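Local structure of hypothetical protein VPA1032 (Vibrio parahaemolyticus, 1ZBP) at residues Q79-D83 against P207-V211. The protein is of unknown function but belongs to the ImpE family, some of whose members are encoded in type VI secretion gene clusters. Residues are numbered along the deposited sequence; the frame is centred on the assembly and turned at random.
Sequences QARKD and PMTYV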
loop_
_atom_site.group_PDB
_atom_site.type_symbol
_atom_site.label_atom_id
_atom_site.label_comp_id
_atom_site.label_asym_id
_atom_site.label_seq_id
_atom_site.Cartn_x
_atom_site.Cartn_y
_atom_site.Cartn_z
ATOM N N GLN A 79 6.957 7.012 1.741
ATOM C CA GLN A 79 6.981 8.459 1.661
ATOM C C GLN A 79 6.829 8.848 0.198
ATOM O O GLN A 79 6.091 9.776 -0.132
ATOM C CB GLN A 79 8.284 9.021 2.219
ATOM C CG GLN A 79 8.326 10.536 2.132
ATOM C CD GLN A 79 7.316 11.208 3.039
ATOM O OE1 GLN A 79 7.338 11.027 4.260
ATOM N NE2 GLN A 79 6.426 11.996 2.448
ATOM N N ALA A 80 7.513 8.124 -0.684
ATOM C CA ALA A 80 7.417 8.432 -2.112
ATOM C C ALA A 80 5.965 8.261 -2.596
ATOM O O ALA A 80 5.508 8.984 -3.490
ATOM C CB ALA A 80 8.368 7.537 -2.926
ATOM N N ARG A 81 5.245 7.311 -2.000
ATOM C CA ARG A 81 3.854 7.058 -2.362
ATOM C C ARG A 81 2.958 8.181 -1.868
ATOM O O ARG A 81 2.058 8.628 -2.577
ATOM C CB ARG A 81 3.390 5.712 -1.783
ATOM C CG ARG A 81 1.886 5.470 -1.792
ATOM C CD ARG A 81 1.642 4.085 -1.240
ATOM N NE ARG A 81 0.253 3.659 -1.247
ATOM C CZ ARG A 81 -0.505 3.569 -0.158
ATOM N NH1 ARG A 81 -0.010 3.894 1.033
ATOM N NH2 ARG A 81 -1.751 3.102 -0.253
ATOM N N LYS A 82 3.187 8.634 -0.644
ATOM C CA LYS A 82 2.365 9.716 -0.126
ATOM C C LYS A 82 2.621 10.941 -0.991
ATOM O O LYS A 82 1.731 11.761 -1.205
ATOM C CB LYS A 82 2.706 10.023 1.332
ATOM C CG LYS A 82 1.684 10.918 2.008
ATOM C CD LYS A 82 1.904 11.002 3.513
ATOM C CE LYS A 82 2.836 12.137 3.885
ATOM N NZ LYS A 82 2.947 12.255 5.366
ATOM N N ASP A 83 3.840 11.060 -1.511
ATOM C CA ASP A 83 4.151 12.198 -2.362
ATOM C C ASP A 83 3.600 12.009 -3.767
ATOM O O ASP A 83 3.120 12.960 -4.388
ATOM C CB ASP A 83 5.659 12.453 -2.404
ATOM C CG ASP A 83 6.203 12.901 -1.060
ATOM O OD1 ASP A 83 5.499 13.666 -0.372
ATOM O OD2 ASP A 83 7.330 12.503 -0.700
ATOM N N PRO A 207 1.234 -2.072 0.350
ATOM C CA PRO A 207 0.448 -1.378 1.367
ATOM C C PRO A 207 -0.968 -1.967 1.275
ATOM O O PRO A 207 -1.563 -2.012 0.204
ATOM C CB PRO A 207 0.550 0.097 0.942
ATOM C CG PRO A 207 0.745 0.030 -0.529
ATOM C CD PRO A 207 1.716 -1.139 -0.678
HETATM N N MSE A 208 -1.476 -2.443 2.405
HETATM C CA MSE A 208 -2.786 -3.080 2.508
HETATM C C MSE A 208 -3.944 -2.084 2.662
HETATM O O MSE A 208 -5.104 -2.479 2.644
HETATM C CB MSE A 208 -2.761 -4.044 3.705
HETATM C CG MSE A 208 -3.190 -5.473 3.422
HETATM SE SE MSE A 208 -2.353 -6.319 1.882
HETATM C CE MSE A 208 -3.507 -7.895 1.837
ATOM N N THR A 209 -3.627 -0.799 2.796
ATOM C CA THR A 209 -4.645 0.239 2.977
ATOM C C THR A 209 -4.492 1.348 1.932
ATOM O O THR A 209 -3.417 1.533 1.389
ATOM C CB THR A 209 -4.523 0.863 4.386
ATOM O OG1 THR A 209 -5.691 1.643 4.667
ATOM C CG2 THR A 209 -3.308 1.756 4.463
ATOM N N TYR A 210 -5.562 2.081 1.642
ATOM C CA TYR A 210 -5.466 3.161 0.664
ATOM C C TYR A 210 -4.622 4.320 1.167
ATOM O O TYR A 210 -4.497 4.520 2.363
ATOM C CB TYR A 210 -6.860 3.656 0.271
ATOM C CG TYR A 210 -7.602 2.649 -0.558
ATOM C CD1 TYR A 210 -7.103 2.239 -1.803
ATOM C CD2 TYR A 210 -8.754 2.044 -0.080
ATOM C CE1 TYR A 210 -7.735 1.250 -2.539
ATOM C CE2 TYR A 210 -9.384 1.059 -0.808
ATOM C CZ TYR A 210 -8.874 0.668 -2.030
ATOM O OH TYR A 210 -9.531 -0.300 -2.742
ATOM N N VAL A 211 -4.062 5.093 0.241
ATOM C CA VAL A 211 -3.204 6.218 0.592
ATOM C C VAL A 211 -3.935 7.368 1.291
ATOM O O VAL A 211 -3.346 8.072 2.116
ATOM C CB VAL A 211 -2.435 6.743 -0.666
ATOM C CG1 VAL A 211 -3.377 7.483 -1.608
ATOM C CG2 VAL A 211 -1.278 7.624 -0.239
#
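R81 reaches from helix 65-84 into the curve of the loop that follows strand 202-207, and its guanidinium group is sandwiched between P207 and V211, a compact example of how a buried arginine is held by its flat faces as well as by its N-H groups. Over one face lies the proline ring, with P207 CG 3.7 Å from R81 NE; over the opposite face V211 CB stands 3.7 Å from R81 CZ. Both carbons sit above the centre of the planar group, and V211 CG2 also reaches back to R81 CG at 4.1 Å. Length makes this reach possible: CG lies anti to the backbone N (chi1 166°) and the chain stays extended as far as NE. Nearer the helix backbone, V211 CG2 makes a van der Waals contact with K82 CA.

Between the helix and the loop the one hydrogen bond runs from R81 NH2 to T209 O at 2.8 Å. Its length is ordinary, but it is bent, with an N-H...O angle of 133°; the donor lies in the carbonyl plane, whereas the acceptor is tilted 24° out of the guanidinium plane. On the same arginine, NE forms a salt bridge with E157 of strand 155-159, a strand whose F159 also touches R81 and P207.

Aliphatic groups over both faces, together with the polar anchors at NH2 and NE, would restrict rotation of the guanidinium, and the carboxylate of E157 probably offsets its buried positive charge. Through this one side chain, helix 65-84, from the helical N-terminal part of the chain, is tied to strand 155-159 and to the loop after strand 202-207, both in the ImpE family region.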